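Local coordinates for protein single-stranded-DNA-specific exonuclease RecJ (Thermus thermophilus, PDB 2ZXR) that degrades single-stranded DNA as an exonuclease working in the 5' to 3' direction and needs divalent metal ions, magnesium best of all, at residues A541-L546 with R641-F646; L547-R552 with L587-P592. One frame throughout, in Å; residues are numbered along the deposited sequence.

Contact 1 (A541-L546 with R641-F646)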
loop_
_atom_site.group_PDB
_atom_site.type_symbol
_atom_site.label_atom_id
_atom_site.label_comp_id
_atom_site.label_asym_id
_atom_site.label_seq_id
_atom_site.Cartn_x
_atom_site.Cartn_y
_atom_site.Cartn_z
ATOM N N ALA A 541 -31.361 -7.003 -6.932
ATOM C CA ALA A 541 -32.249 -6.366 -5.966
ATOM C C ALA A 541 -31.968 -4.849 -5.959
ATOM O O ALA A 541 -30.828 -4.404 -5.730
ATOM C CB ALA A 541 -32.038 -6.974 -4.592
ATOM N N TYR A 542 -33.020 -4.074 -6.214
ATOM C CA TYR A 542 -32.945 -2.627 -6.315
ATOM C C TYR A 542 -33.670 -1.889 -5.220
ATOM O O TYR A 542 -34.903 -1.872 -5.193
ATOM C CB TYR A 542 -33.499 -2.184 -7.665
ATOM C CG TYR A 542 -32.681 -2.724 -8.815
ATOM C CD1 TYR A 542 -32.699 -4.081 -9.136
ATOM C CD2 TYR A 542 -31.846 -1.876 -9.557
ATOM C CE1 TYR A 542 -31.912 -4.581 -10.168
ATOM C CE2 TYR A 542 -31.052 -2.370 -10.584
ATOM C CZ TYR A 542 -31.091 -3.712 -10.882
ATOM O OH TYR A 542 -30.295 -4.182 -11.894
ATOM N N PRO A 543 -32.913 -1.259 -4.305
ATOM C CA PRO A 543 -33.494 -0.508 -3.186
ATOM C C PRO A 543 -34.451 0.564 -3.659
ATOM O O PRO A 543 -34.146 1.312 -4.596
ATOM C CB PRO A 543 -32.270 0.114 -2.489
ATOM C CG PRO A 543 -31.199 -0.890 -2.740
ATOM C CD PRO A 543 -31.443 -1.309 -4.197
ATOM N N LEU A 544 -35.588 0.638 -2.977
ATOM C CA LEU A 544 -36.619 1.629 -3.249
ATOM C C LEU A 544 -37.071 2.115 -1.870
ATOM O O LEU A 544 -37.261 1.307 -0.963
ATOM C CB LEU A 544 -37.797 0.982 -3.971
ATOM C CG LEU A 544 -38.995 1.842 -4.364
ATOM C CD1 LEU A 544 -38.626 2.768 -5.512
ATOM C CD2 LEU A 544 -40.141 0.928 -4.802
ATOM N N PRO A 545 -37.219 3.439 -1.693
ATOM C CA PRO A 545 -37.654 4.033 -0.426
ATOM C C PRO A 545 -39.012 3.450 -0.005
ATOM O O PRO A 545 -39.869 3.206 -0.854
ATOM C CB PRO A 545 -37.746 5.520 -0.755
ATOM C CG PRO A 545 -36.676 5.691 -1.811
ATOM C CD PRO A 545 -36.903 4.479 -2.687
ATOM N N LEU A 546 -39.202 3.235 1.295
ATOM C CA LEU A 546 -40.456 2.664 1.790
ATOM C C LEU A 546 -41.704 3.434 1.342
ATOM O O LEU A 546 -42.724 2.828 0.985
ATOM C CB LEU A 546 -40.463 2.573 3.313
ATOM C CG LEU A 546 -41.770 1.956 3.844
ATOM C CD1 LEU A 546 -41.885 0.524 3.344
ATOM C CD2 LEU A 546 -41.800 1.966 5.378
ATOM N N ARG A 641 -29.164 3.452 -2.068
ATOM C CA ARG A 641 -29.756 2.951 -3.313
ATOM C C ARG A 641 -28.668 2.345 -4.193
ATOM O O ARG A 641 -28.593 2.624 -5.378
ATOM C CB ARG A 641 -30.448 4.082 -4.091
ATOM C CG ARG A 641 -31.926 4.265 -3.791
ATOM C CD ARG A 641 -32.144 4.952 -2.479
ATOM N NE ARG A 641 -32.835 4.097 -1.517
ATOM C CZ ARG A 641 -33.253 4.517 -0.325
ATOM N NH1 ARG A 641 -33.045 5.782 0.040
ATOM N NH2 ARG A 641 -33.868 3.679 0.499
ATOM N N HIS A 642 -27.803 1.526 -3.614
ATOM C CA HIS A 642 -26.743 0.925 -4.403
ATOM C C HIS A 642 -27.094 -0.528 -4.713
ATOM O O HIS A 642 -26.860 -1.422 -3.900
ATOM C CB HIS A 642 -25.404 1.030 -3.653
ATOM C CG HIS A 642 -24.219 0.760 -4.518
ATOM N ND1 HIS A 642 -23.951 -0.488 -5.031
ATOM C CD2 HIS A 642 -23.272 1.589 -5.022
ATOM C CE1 HIS A 642 -22.891 -0.421 -5.818
ATOM N NE2 HIS A 642 -22.461 0.828 -5.832
ATOM N N PRO A 643 -27.645 -0.782 -5.918
ATOM C CA PRO A 643 -28.044 -2.124 -6.338
ATOM C C PRO A 643 -27.006 -3.229 -6.230
ATOM O O PRO A 643 -27.321 -4.318 -5.763
ATOM C CB PRO A 643 -28.540 -1.906 -7.778
ATOM C CG PRO A 643 -29.073 -0.497 -7.735
ATOM C CD PRO A 643 -27.980 0.205 -6.961
ATOM N N GLY A 644 -25.779 -2.957 -6.660
ATOM C CA GLY A 644 -24.738 -3.973 -6.590
ATOM C C GLY A 644 -24.365 -4.411 -5.181
ATOM O O GLY A 644 -24.319 -5.610 -4.904
ATOM N N LEU A 645 -24.102 -3.436 -4.303
ATOM C CA LEU A 645 -23.720 -3.679 -2.899
ATOM C C LEU A 645 -24.862 -4.274 -2.092
ATOM O O LEU A 645 -24.674 -5.128 -1.236
ATOM C CB LEU A 645 -23.271 -2.359 -2.255
ATOM C CG LEU A 645 -21.901 -1.882 -2.771
ATOM C CD1 LEU A 645 -21.620 -0.415 -2.441
ATOM C CD2 LEU A 645 -20.838 -2.810 -2.179
ATOM N N PHE A 646 -26.064 -3.806 -2.374
ATOM C CA PHE A 646 -27.242 -4.297 -1.669
ATOM C C PHE A 646 -27.466 -5.743 -2.081
ATOM O O PHE A 646 -27.715 -6.606 -1.236
ATOM C CB PHE A 646 -28.455 -3.474 -2.056
ATOM C CG PHE A 646 -29.682 -3.873 -1.337
ATOM C CD1 PHE A 646 -29.850 -3.542 0.000
ATOM C CD2 PHE A 646 -30.668 -4.609 -1.982
ATOM C CE1 PHE A 646 -30.973 -3.938 0.675
ATOM C CE2 PHE A 646 -31.796 -5.002 -1.300
ATOM C CZ PHE A 646 -31.948 -4.668 0.023
#
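In the C-terminal domain of RecJ, the edge strand 541-543 of a five-stranded parallel sheet packs through P543 on F646, beside the turn that joins helix 624-639 to helix 643-655. CG of P543 sits 3.6 Å from F646 CG, above the ring and offset toward its rim, in a CH-pi contact. The phenyl group reaches the strand because its CG is anti to the backbone N (chi1 -177°); its in-plane edge meets A541, with CD2 3.8 Å from A541 CB. Y542 points its CB away from the turn, yet the end of its side chain comes nearer and the side chain crosses that of P643 at about a right angle, P643 CB making an off-centre CH-pi contact. Two motifs shape the turn itself. R641, with positive phi (53°), closes helix 624-639 in a Schellman motif, while H642 N-caps the next helix: its ND1 accepts from L645 N at 3.0 Å, and its NE2 is hydrogen-bonded to L533 O. The bent chain of R641 passes P543, whose CB lies at the edge of the guanidinium, 4.1 Å from R641 NE. One face of that guanidinium is covered by P545, with P545 CG 3.9 Å from R641 CZ.

Contact 2 (L547-R552 with L587-P592)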
loop_
_atom_site.group_PDB
_atom_site.type_symbol
_atom_site.label_atom_id
_atom_site.label_comp_id
_atom_site.label_asym_id
_atom_site.label_seq_id
_atom_site.Cartn_x
_atom_site.Cartn_y
_atom_site.Cartn_z
ATOM N N LEU A 547 -41.636 4.763 1.375
ATOM C CA LEU A 547 -42.781 5.572 0.959
ATOM C C LEU A 547 -43.169 5.219 -0.471
ATOM O O LEU A 547 -44.338 4.973 -0.759
ATOM C CB LEU A 547 -42.451 7.066 1.038
ATOM C CG LEU A 547 -42.088 7.579 2.425
ATOM C CD1 LEU A 547 -41.634 9.031 2.322
ATOM C CD2 LEU A 547 -43.283 7.444 3.354
ATOM N N GLU A 548 -42.197 5.199 -1.371
ATOM C CA GLU A 548 -42.508 4.861 -2.751
ATOM C C GLU A 548 -43.077 3.460 -2.872
ATOM O O GLU A 548 -44.022 3.240 -3.614
ATOM C CB GLU A 548 -41.273 4.975 -3.639
ATOM C CG GLU A 548 -40.871 6.392 -3.951
ATOM C CD GLU A 548 -39.674 6.452 -4.877
ATOM O OE1 GLU A 548 -39.683 5.739 -5.910
ATOM O OE2 GLU A 548 -38.730 7.218 -4.576
ATOM N N ALA A 549 -42.507 2.507 -2.146
ATOM C CA ALA A 549 -42.976 1.133 -2.224
ATOM C C ALA A 549 -44.432 0.982 -1.773
ATOM O O ALA A 549 -45.213 0.265 -2.409
ATOM C CB ALA A 549 -42.069 0.207 -1.388
ATOM N N LEU A 550 -44.780 1.643 -0.672
ATOM C CA LEU A 550 -46.128 1.547 -0.130
ATOM C C LEU A 550 -47.151 2.181 -1.052
ATOM O O LEU A 550 -48.263 1.688 -1.161
ATOM C CB LEU A 550 -46.191 2.176 1.276
ATOM C CG LEU A 550 -45.446 1.371 2.355
ATOM C CD1 LEU A 550 -45.342 2.182 3.634
ATOM C CD2 LEU A 550 -46.146 0.040 2.600
ATOM N N ALA A 551 -46.770 3.259 -1.725
ATOM C CA ALA A 551 -47.685 3.917 -2.659
ATOM C C ALA A 551 -48.044 2.937 -3.778
ATOM O O ALA A 551 -49.210 2.783 -4.129
ATOM C CB ALA A 551 -47.039 5.181 -3.259
ATOM N N ARG A 552 -47.037 2.253 -4.320
ATOM C CA ARG A 552 -47.275 1.302 -5.399
ATOM C C ARG A 552 -48.067 0.091 -4.929
ATOM O O ARG A 552 -48.885 -0.454 -5.671
ATOM C CB ARG A 552 -45.945 0.898 -6.034
ATOM C CG ARG A 552 -45.355 2.033 -6.864
ATOM C CD ARG A 552 -43.850 1.877 -7.195
ATOM N NE ARG A 552 -43.520 0.627 -7.865
ATOM C CZ ARG A 552 -42.319 0.322 -8.365
ATOM N NH1 ARG A 552 -42.127 -0.862 -8.951
ATOM N NH2 ARG A 552 -41.309 1.196 -8.306
ATOM N N LEU A 587 -41.958 -6.578 -6.444
ATOM C CA LEU A 587 -41.772 -5.563 -5.399
ATOM C C LEU A 587 -41.750 -6.230 -4.028
ATOM O O LEU A 587 -42.646 -7.012 -3.711
ATOM C CB LEU A 587 -42.916 -4.547 -5.432
ATOM C CG LEU A 587 -42.798 -3.441 -4.392
ATOM C CD1 LEU A 587 -41.672 -2.488 -4.835
ATOM C CD2 LEU A 587 -44.121 -2.687 -4.241
ATOM N N TRP A 588 -40.743 -5.925 -3.213
ATOM C CA TRP A 588 -40.644 -6.549 -1.886
ATOM C C TRP A 588 -40.660 -5.498 -0.804
ATOM O O TRP A 588 -40.103 -4.409 -0.974
ATOM C CB TRP A 588 -39.342 -7.373 -1.749
ATOM C CG TRP A 588 -39.177 -8.578 -2.676
ATOM C CD1 TRP A 588 -40.113 -9.115 -3.526
ATOM C CD2 TRP A 588 -38.013 -9.414 -2.793
ATOM N NE1 TRP A 588 -39.598 -10.234 -4.164
ATOM C CE2 TRP A 588 -38.313 -10.433 -3.731
ATOM C CE3 TRP A 588 -36.746 -9.398 -2.197
ATOM C CZ2 TRP A 588 -37.386 -11.424 -4.085
ATOM C CZ3 TRP A 588 -35.823 -10.393 -2.552
ATOM C CH2 TRP A 588 -36.152 -11.384 -3.484
ATOM N N LEU A 589 -41.290 -5.818 0.317
ATOM C CA LEU A 589 -41.360 -4.880 1.425
ATOM C C LEU A 589 -40.518 -5.405 2.578
ATOM O O LEU A 589 -40.537 -4.856 3.669
ATOM C CB LEU A 589 -42.808 -4.720 1.878
ATOM C CG LEU A 589 -43.767 -4.158 0.836
ATOM C CD1 LEU A 589 -45.167 -4.035 1.442
ATOM C CD2 LEU A 589 -43.275 -2.792 0.370
ATOM N N GLY A 590 -39.789 -6.485 2.323
ATOM C CA GLY A 590 -38.972 -7.080 3.349
ATOM C C GLY A 590 -38.102 -8.101 2.667
ATOM O O GLY A 590 -38.158 -8.256 1.438
ATOM N N LEU A 591 -37.312 -8.810 3.466
ATOM C CA LEU A 591 -36.377 -9.790 2.945
ATOM C C LEU A 591 -36.867 -11.225 3.067
ATOM O O LEU A 591 -37.318 -11.645 4.132
ATOM C CB LEU A 591 -35.031 -9.658 3.687
ATOM C CG LEU A 591 -34.454 -8.246 3.791
ATOM C CD1 LEU A 591 -33.107 -8.281 4.505
ATOM C CD2 LEU A 591 -34.300 -7.668 2.404
ATOM N N PRO A 592 -36.794 -11.996 1.973
ATOM C CA PRO A 592 -37.260 -13.369 2.150
ATOM C C PRO A 592 -36.287 -14.165 3.029
ATOM O O PRO A 592 -35.135 -13.767 3.236
ATOM C CB PRO A 592 -37.356 -13.908 0.717
ATOM C CG PRO A 592 -36.513 -12.993 -0.092
ATOM C CD PRO A 592 -36.647 -11.649 0.551
#
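L587 rises from strand 587-588 toward A549 and R552 on helix 546-554, and its side chain closes on the helix atom by atom. Its CB is still 6.3 Å from A549 CB. CG, anti to the backbone N (chi1 -179°), lies 4.8 Å from A549 CB, and the two methyls then part company. CD1 approaches A549 CB to 4.4 Å and also lies over one face of the R552 guanidinium. CD2 turns to the helix backbone, 3.6 Å from the carbonyl oxygen A549 O, and reaches the root of the arginine, 4.4 Å from R552 CB. The isobutyl group thus meets a methyl, a carbonyl oxygen and R552 CB, with the guanidinium lying more loosely against CD1.

The polar end of R552 is held from outside the two segments, by salt bridges from NH1 to E602 and from NE to E557, which secure the guanidinium beside the leucine. Two residues along, L589 approaches the same alanine. Its CD2 comes within 3.7 Å of A549 CB, while CD1 reaches toward CD2 of L550, 4.3 Å away. A549, whose CB is directed at the strand, lies against both leucines, and A604 touches it as well. W588, between them, points away from the helix and packs edge-to-face with Y560. This alternation sends neighbouring residues to different faces of the sheet. Helix 546-554 links the parallel strands 541-543 and 558-560 and lies over a strand placed between them in the sheet, the arrangement of a beta-alpha-beta crossover in a layered alpha/beta domain.

How the contacts relate
The two contacts, centred 11 Å apart, belong to one parallel sheet of the C-terminal domain, away from the metal site. Along the chain, 541-546 leads directly into 547-552; segment 587-592 follows, and 641-646 comes last, so the pairing in contact 1 encloses that in contact 2. Contact 1 joins the edge strand to the C-terminal helices, whereas contact 2 sets helix 546-554 on the central strand 587-588, with strand 601-603 lying between the two strands. They meet at L544, whose CD2 packs 3.7 Å from L587 CD1 and 3.8 Å from A549 CA. Through L544, segment 541-546, packed on the C-terminal helices, is also in contact with the crossover helix and the central strand.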